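PDB 5WPW: cocosin 1 acidic chain from Cocos nucifera, which serves as a seed storage protein of the hexameric 11S globulin family, holding a nutrient reserve in the coconut, and is a potential food allergen. Local coordinates for residues A37-V45 with A136-N144; S309-V320 with D332-V343. The protein carries 2 engineered substitutions. One frame throughout, in Å; residues are numbered along the deposited sequence.

How the contacts relate
Contact 1 joins antiparallel strands about 90 residues apart in the N-terminal cupin domain; contact 2, in the C-terminal one, joins segments 12 residues apart, the arms of the hairpin 317-323/329-336 and the strands flanking it. Contact 1 is almost wholly buried, lies near the centre of the folded chain and is a single ladder extended by a loop. Contact 2 binds two sheets of its domain at once, with an apolar interior at one side and arginine-carboxylate pairs at the solvent side. Their centres are about 16 Å apart, and they touch where the two domains meet: Ile-137 packs on the ring of Tyr-312, Ala-37 on Ile-342, and Arg-43 reaches the Tyr-312 hydroxyl through a weak hydrogen bond.

Contact 1: A37-V45 with A136-N144; sequences AGVSTIRRV and AITVLDTSN
Ile-42 and Thr-138 form a hydrogen-bonded antiparallel pair whose side chains run side by side from one face of the sheet, with Ile-42 CG1 3.7 Å from Thr-138 CB. A chi1 of 77° holds that CG1 between the backbone N and the carbonyl carbon of Ile-42, the position from which it lies against the threonine. Thr-138 N donates to Ile-42 O at 2.8 Å and the return bond closes the ring; Ser-40 with Leu-140 and Arg-44 with Ala-136 repeat it. On the other face Thr-41 OG1 lies 3.9 Å from Val-139 CG2, a buried hydroxyl without a polar partner in the model. Val-139 also meets Val-39 at a slant, CG1 to CB 3.9 Å. This ladder belongs to the N-terminal cupin beta-barrel, where strand 40-46 runs between strands 22-26 and 134-140, and the latter pairs onward with 61-67. Past the last pair, Gly-38, which has positive phi just after helix 32-37, offers its O to Ser-143 N at 3.2 Å, the donor tilted 25° from the carbonyl plane. Ser-143 stands in the type I turn 141-144, and Asp-141 OD1 weakly accepts the same N-H. A water bridges the hydroxyls of Thr-142 and Ser-40, the latter also bonded to Glu-29. Arg-44 carries its guanidinium off to Glu-211 and Thr-24, whereas Val-39 packs on Phe-34 and on Ile-310 of the C-terminal cupin domain.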
# COMPACT_ATOMS: atom_id res chain seq x y z
N ALA A 37 9.99 -12.68 -24.74
CA ALA A 37 9.56 -11.44 -24.12
C ALA A 37 8.15 -11.53 -23.57
O ALA A 37 7.79 -10.72 -22.71
CB ALA A 37 9.64 -10.29 -25.12
N GLY A 38 7.34 -12.47 -24.05
CA GLY A 38 5.95 -12.58 -23.63
C GLY A 38 5.04 -11.47 -24.12
O GLY A 38 4.13 -11.05 -23.38
N VAL A 39 5.26 -10.99 -25.35
CA VAL A 39 4.49 -9.90 -25.93
C VAL A 39 4.04 -10.30 -27.33
O VAL A 39 4.55 -11.25 -27.93
CB VAL A 39 5.28 -8.57 -25.97
CG1 VAL A 39 5.66 -8.10 -24.55
CG2 VAL A 39 6.51 -8.72 -26.80
N SER A 40 3.02 -9.59 -27.82
CA SER A 40 2.64 -9.53 -29.23
C SER A 40 2.67 -8.08 -29.67
O SER A 40 2.29 -7.18 -28.91
CB SER A 40 1.23 -10.10 -29.46
OG SER A 40 1.03 -11.29 -28.72
N THR A 41 3.10 -7.83 -30.91
CA THR A 41 3.24 -6.47 -31.43
C THR A 41 2.45 -6.36 -32.73
O THR A 41 2.40 -7.31 -33.53
CB THR A 41 4.71 -6.08 -31.68
OG1 THR A 41 5.43 -6.05 -30.44
CG2 THR A 41 4.81 -4.70 -32.32
N ILE A 42 1.79 -5.23 -32.92
CA ILE A 42 1.10 -4.95 -34.17
C ILE A 42 1.36 -3.51 -34.55
O ILE A 42 1.55 -2.63 -33.70
CB ILE A 42 -0.43 -5.23 -34.08
CG1 ILE A 42 -1.15 -4.12 -33.33
CG2 ILE A 42 -0.72 -6.57 -33.44
CD1 ILE A 42 -2.62 -4.45 -33.06
N ARG A 43 1.43 -3.27 -35.85
CA ARG A 43 1.49 -1.93 -36.41
C ARG A 43 0.24 -1.69 -37.23
O ARG A 43 -0.17 -2.55 -38.01
CB ARG A 43 2.74 -1.73 -37.29
CG ARG A 43 2.86 -0.30 -37.82
CD ARG A 43 3.78 -0.21 -39.03
NE ARG A 43 5.16 -0.51 -38.66
CZ ARG A 43 5.99 -1.24 -39.40
NH1 ARG A 43 5.57 -1.73 -40.56
NH2 ARG A 43 7.22 -1.48 -38.97
N ARG A 44 -0.38 -0.53 -37.05
CA ARG A 44 -1.55 -0.14 -37.82
C ARG A 44 -1.32 1.16 -38.56
O ARG A 44 -0.71 2.10 -38.03
CB ARG A 44 -2.77 0.02 -36.93
CG ARG A 44 -3.67 -1.13 -36.95
CD ARG A 44 -4.97 -0.73 -36.32
NE ARG A 44 -5.08 -1.26 -34.97
CZ ARG A 44 -5.48 -2.49 -34.70
NH1 ARG A 44 -5.56 -2.89 -33.44
NH2 ARG A 44 -5.79 -3.32 -35.68
N VAL A 45 -1.84 1.24 -39.79
CA VAL A 45 -1.92 2.49 -40.52
C VAL A 45 -3.40 2.77 -40.77
O VAL A 45 -4.11 1.91 -41.31
CB VAL A 45 -1.15 2.43 -41.85
CG1 VAL A 45 -1.43 3.67 -42.67
CG2 VAL A 45 0.32 2.34 -41.58
N ALA A 136 0.33 3.62 -35.86
CA ALA A 136 0.38 3.25 -34.45
C ALA A 136 1.17 1.97 -34.28
O ALA A 136 0.97 1.01 -35.03
CB ALA A 136 -1.04 3.05 -33.89
N ILE A 137 2.07 1.93 -33.30
CA ILE A 137 2.74 0.69 -32.94
C ILE A 137 2.27 0.28 -31.55
O ILE A 137 2.34 1.08 -30.60
CB ILE A 137 4.27 0.80 -33.00
CG1 ILE A 137 4.86 -0.42 -32.32
CG2 ILE A 137 4.74 2.06 -32.32
CD1 ILE A 137 6.28 -0.63 -32.54
N THR A 138 1.75 -0.94 -31.44
CA THR A 138 1.13 -1.46 -30.23
C THR A 138 1.87 -2.67 -29.71
O THR A 138 2.12 -3.61 -30.46
CB THR A 138 -0.32 -1.85 -30.51
OG1 THR A 138 -1.08 -0.67 -30.72
CG2 THR A 138 -0.89 -2.66 -29.36
N VAL A 139 2.20 -2.67 -28.40
CA VAL A 139 2.81 -3.82 -27.75
C VAL A 139 1.82 -4.31 -26.69
O VAL A 139 1.40 -3.52 -25.82
CB VAL A 139 4.17 -3.48 -27.12
CG1 VAL A 139 4.80 -4.71 -26.52
CG2 VAL A 139 5.13 -2.86 -28.15
N LEU A 140 1.38 -5.56 -26.81
CA LEU A 140 0.42 -6.17 -25.90
C LEU A 140 1.14 -7.15 -24.97
O LEU A 140 1.84 -8.05 -25.44
CB LEU A 140 -0.66 -6.91 -26.68
CG LEU A 140 -1.67 -6.14 -27.54
CD1 LEU A 140 -1.60 -6.58 -28.99
CD2 LEU A 140 -3.07 -6.34 -26.96
N ASP A 141 0.97 -6.99 -23.65
CA ASP A 141 1.68 -7.88 -22.72
C ASP A 141 0.80 -9.09 -22.44
O ASP A 141 -0.01 -9.08 -21.53
CB ASP A 141 2.08 -7.15 -21.45
CG ASP A 141 2.95 -8.00 -20.53
OD1 ASP A 141 3.28 -9.15 -20.89
OD2 ASP A 141 3.31 -7.52 -19.43
N THR A 142 0.94 -10.13 -23.26
CA THR A 142 0.12 -11.32 -23.12
C THR A 142 0.59 -12.24 -22.00
O THR A 142 -0.10 -13.22 -21.69
CB THR A 142 0.09 -12.08 -24.44
OG1 THR A 142 1.44 -12.30 -24.87
CG2 THR A 142 -0.64 -11.24 -25.52
N SER A 143 1.75 -11.96 -21.41
CA SER A 143 2.23 -12.61 -20.20
C SER A 143 1.79 -11.89 -18.92
O SER A 143 2.04 -12.39 -17.82
CB SER A 143 3.77 -12.66 -20.21
OG SER A 143 4.20 -13.76 -20.97
N ASN A 144 1.14 -10.75 -19.06
CA ASN A 144 0.69 -9.98 -17.91
C ASN A 144 -0.26 -10.83 -17.06
O ASN A 144 -1.11 -11.54 -17.60
CB ASN A 144 -0.02 -8.72 -18.38
CG ASN A 144 -0.11 -7.65 -17.32
OD1 ASN A 144 -0.98 -7.70 -16.46
ND2 ASN A 144 0.78 -6.66 -17.39
O HOH W 1 1.87 -13.27 -27.38

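Contact 2: S309-V320 with D332-V343; sequences SIMYCTGGRGRV and DGELRQGQLLIV
Ile-342 CD1 fits between the two branches of Ile-310, 3.5 Å from both its CG1 and its CG2, while Leu-340 lies alongside the CG2 branch. The opposite face of this strand pair, 309-314 with 340-343, is apolar too: Met-311 CE reaches Val-343 CG2 at 3.7 Å, and Leu-341 CD2 meets Val-320 CG1 tip to tip at 3.7 Å, linking this sheet to the hairpin 317-323/329-336. Tyr-312, its CG anti to the backbone N (chi1 178°), extends along the turn 336-339 and brings OH to 3.3 Å from Gly-338 CA. Cys-313 secures that type II turn with two backbone bonds, its N donating to Gln-339 O at 2.9 Å and its O accepting from Gly-338 N. The hairpin's outer face, whose backbone pairs Gly-318 with Leu-335 and Val-320 with Gly-333, is solvent-exposed and carries charged side chains. Arg-319, bent at chi2 (80°), lays one guanidinium face over Gly-333 CA and grips a single oxygen of Asp-332 side-on, with NE 2.8 Å and NH2 2.6 Å from OD1; the two flat groups stand 72° apart. Arg-317 and Glu-334 form a neighbouring salt bridge, whose modelled length is doubtfully short. The chain corner at Gly-315 and Gly-316 overlaps a classic beta bulge, Thr-314 and Gly-315 facing Gln-359 of strand 357-364. Strands passing in this way from one sheet to the other are characteristic of the cupin beta-barrel, here the globulin's C-terminal domain.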
# COMPACT_ATOMS: atom_id res chain seq x y z
N SER A 309 13.09 -5.29 -23.16
CA SER A 309 12.94 -4.07 -23.94
C SER A 309 12.54 -4.43 -25.36
O SER A 309 13.25 -5.19 -26.05
CB SER A 309 14.24 -3.26 -23.92
OG SER A 309 14.08 -2.01 -24.56
N ILE A 310 11.41 -3.90 -25.81
CA ILE A 310 10.92 -4.08 -27.18
C ILE A 310 11.21 -2.78 -27.91
O ILE A 310 10.53 -1.77 -27.72
CB ILE A 310 9.43 -4.44 -27.22
CG1 ILE A 310 9.19 -5.75 -26.48
CG2 ILE A 310 8.97 -4.60 -28.66
CD1 ILE A 310 8.77 -5.59 -25.05
N MET A 311 12.24 -2.80 -28.75
CA MET A 311 12.74 -1.58 -29.37
C MET A 311 12.26 -1.52 -30.81
O MET A 311 12.43 -2.48 -31.57
CB MET A 311 14.26 -1.56 -29.32
CG MET A 311 14.86 -0.26 -29.79
SD MET A 311 16.67 -0.22 -29.64
CE MET A 311 16.94 -1.60 -28.56
N TYR A 312 11.70 -0.37 -31.19
CA TYR A 312 11.19 -0.12 -32.54
C TYR A 312 11.82 1.14 -33.09
O TYR A 312 11.72 2.20 -32.46
CB TYR A 312 9.66 0.02 -32.52
CG TYR A 312 9.06 0.31 -33.87
CD1 TYR A 312 8.91 -0.70 -34.81
CD2 TYR A 312 8.64 1.59 -34.21
CE1 TYR A 312 8.36 -0.44 -36.05
CE2 TYR A 312 8.09 1.86 -35.46
CZ TYR A 312 7.95 0.82 -36.36
OH TYR A 312 7.42 1.05 -37.60
N CYS A 313 12.45 1.05 -34.26
CA CYS A 313 13.13 2.22 -34.82
C CYS A 313 12.15 3.05 -35.65
O CYS A 313 11.52 2.53 -36.59
CB CYS A 313 14.35 1.81 -35.65
SG CYS A 313 15.10 3.22 -36.51
N THR A 314 11.97 4.31 -35.27
CA THR A 314 11.05 5.22 -35.93
C THR A 314 11.73 6.08 -37.00
O THR A 314 11.04 6.78 -37.73
CB THR A 314 10.38 6.15 -34.91
OG1 THR A 314 11.35 6.98 -34.28
CG2 THR A 314 9.64 5.34 -33.81
N GLY A 315 13.05 6.06 -37.08
CA GLY A 315 13.74 6.93 -38.03
C GLY A 315 15.24 6.76 -37.91
O GLY A 315 15.76 6.19 -36.94
N GLY A 316 15.93 7.25 -38.93
CA GLY A 316 17.37 7.15 -38.86
C GLY A 316 17.87 5.73 -39.03
O GLY A 316 17.20 4.84 -39.54
N ARG A 317 19.11 5.54 -38.59
CA ARG A 317 19.84 4.28 -38.73
C ARG A 317 20.85 4.21 -37.61
O ARG A 317 21.46 5.23 -37.26
CB ARG A 317 20.60 4.18 -40.06
CG ARG A 317 19.74 4.07 -41.30
CD ARG A 317 20.60 4.18 -42.56
NE ARG A 317 19.80 3.93 -43.76
CZ ARG A 317 19.40 2.73 -44.15
NH1 ARG A 317 19.75 1.64 -43.46
NH2 ARG A 317 18.66 2.60 -45.25
N GLY A 318 21.05 3.02 -37.05
CA GLY A 318 22.04 2.88 -36.00
C GLY A 318 22.53 1.46 -35.85
O GLY A 318 21.88 0.51 -36.27
N ARG A 319 23.70 1.34 -35.24
CA ARG A 319 24.29 0.07 -34.90
C ARG A 319 23.89 -0.32 -33.48
O ARG A 319 24.09 0.46 -32.55
CB ARG A 319 25.82 0.14 -34.97
CG ARG A 319 26.51 -1.20 -34.94
CD ARG A 319 26.43 -1.81 -36.33
NE ARG A 319 26.92 -3.18 -36.39
CZ ARG A 319 26.83 -3.93 -37.48
NH1 ARG A 319 26.26 -3.44 -38.58
NH2 ARG A 319 27.31 -5.17 -37.49
N VAL A 320 23.33 -1.51 -33.33
CA VAL A 320 23.03 -2.09 -32.01
C VAL A 320 23.87 -3.34 -31.83
O VAL A 320 23.89 -4.22 -32.70
CB VAL A 320 21.54 -2.42 -31.85
CG1 VAL A 320 21.24 -2.86 -30.39
CG2 VAL A 320 20.70 -1.24 -32.23
N ASP A 332 24.48 -7.91 -33.72
CA ASP A 332 25.49 -6.94 -34.13
C ASP A 332 25.05 -6.50 -35.53
O ASP A 332 25.48 -7.08 -36.53
CB ASP A 332 26.88 -7.53 -34.12
CG ASP A 332 27.97 -6.50 -34.36
OD1 ASP A 332 27.68 -5.42 -34.93
OD2 ASP A 332 29.13 -6.78 -33.98
N GLY A 333 24.17 -5.52 -35.59
CA GLY A 333 23.59 -5.14 -36.86
C GLY A 333 23.07 -3.73 -36.80
O GLY A 333 23.10 -3.07 -35.76
N GLU A 334 22.62 -3.27 -37.95
CA GLU A 334 21.99 -1.97 -38.07
C GLU A 334 20.52 -2.10 -37.68
O GLU A 334 19.98 -3.20 -37.59
CB GLU A 334 22.16 -1.43 -39.50
CG GLU A 334 21.63 -0.01 -39.79
CD GLU A 334 21.96 0.50 -41.20
OE1 GLU A 334 21.17 0.21 -42.15
OE2 GLU A 334 22.97 1.21 -41.37
N LEU A 335 19.88 -0.98 -37.42
CA LEU A 335 18.44 -0.94 -37.34
C LEU A 335 18.00 0.25 -38.18
O LEU A 335 18.65 1.30 -38.13
CB LEU A 335 17.94 -0.81 -35.89
CG LEU A 335 17.57 -2.04 -35.06
CD1 LEU A 335 16.82 -1.61 -33.82
CD2 LEU A 335 16.73 -3.03 -35.84
N ARG A 336 16.92 0.09 -38.94
CA ARG A 336 16.39 1.21 -39.69
C ARG A 336 14.89 1.33 -39.42
O ARG A 336 14.29 0.50 -38.74
CB ARG A 336 16.66 1.07 -41.20
CG ARG A 336 16.26 -0.27 -41.77
CD ARG A 336 16.87 -0.52 -43.16
NE ARG A 336 16.71 -1.91 -43.58
CZ ARG A 336 15.55 -2.44 -43.96
NH1 ARG A 336 14.45 -1.70 -43.99
NH2 ARG A 336 15.50 -3.72 -44.32
N GLN A 337 14.31 2.40 -39.96
CA GLN A 337 12.90 2.69 -39.79
C GLN A 337 12.03 1.46 -40.06
O GLN A 337 12.19 0.77 -41.07
CB GLN A 337 12.48 3.84 -40.70
CG GLN A 337 10.98 4.08 -40.74
CD GLN A 337 10.61 5.40 -41.38
OE1 GLN A 337 11.29 6.41 -41.18
NE2 GLN A 337 9.54 5.40 -42.18
N GLY A 338 11.12 1.19 -39.13
CA GLY A 338 10.16 0.11 -39.27
C GLY A 338 10.59 -1.22 -38.72
O GLY A 338 9.79 -2.17 -38.74
N GLN A 339 11.82 -1.34 -38.22
CA GLN A 339 12.31 -2.60 -37.68
C GLN A 339 12.23 -2.63 -36.16
O GLN A 339 12.32 -1.60 -35.48
CB GLN A 339 13.75 -2.85 -38.11
CG GLN A 339 13.94 -2.62 -39.60
CD GLN A 339 15.28 -3.08 -40.08
OE1 GLN A 339 16.30 -2.83 -39.46
NE2 GLN A 339 15.28 -3.78 -41.21
N LEU A 340 12.14 -3.84 -35.65
CA LEU A 340 11.89 -4.09 -34.25
C LEU A 340 12.96 -5.03 -33.72
O LEU A 340 13.38 -5.96 -34.41
CB LEU A 340 10.51 -4.69 -34.06
CG LEU A 340 10.05 -5.05 -32.66
CD1 LEU A 340 8.56 -4.79 -32.54
CD2 LEU A 340 10.36 -6.51 -32.40
N LEU A 341 13.37 -4.81 -32.48
CA LEU A 341 14.39 -5.63 -31.84
C LEU A 341 13.98 -5.84 -30.40
O LEU A 341 13.76 -4.87 -29.68
CB LEU A 341 15.77 -4.97 -31.88
CG LEU A 341 16.94 -5.74 -31.28
CD1 LEU A 341 17.18 -7.02 -32.10
CD2 LEU A 341 18.23 -4.88 -31.18
N ILE A 342 13.92 -7.10 -29.97
CA ILE A 342 13.70 -7.42 -28.56
C ILE A 342 15.05 -7.61 -27.86
O ILE A 342 15.84 -8.47 -28.24
CB ILE A 342 12.84 -8.67 -28.40
CG1 ILE A 342 11.67 -8.66 -29.38
CG2 ILE A 342 12.36 -8.80 -26.94
CD1 ILE A 342 10.59 -7.73 -29.03
N VAL A 343 15.28 -6.84 -26.81
CA VAL A 343 16.47 -7.02 -25.98
C VAL A 343 16.02 -7.65 -24.66
O VAL A 343 15.31 -7.00 -23.88
CB VAL A 343 17.21 -5.70 -25.78
CG1 VAL A 343 18.54 -5.92 -25.04
CG2 VAL A 343 17.47 -5.03 -27.18
O HOH W 2 14.29 7.50 -41.40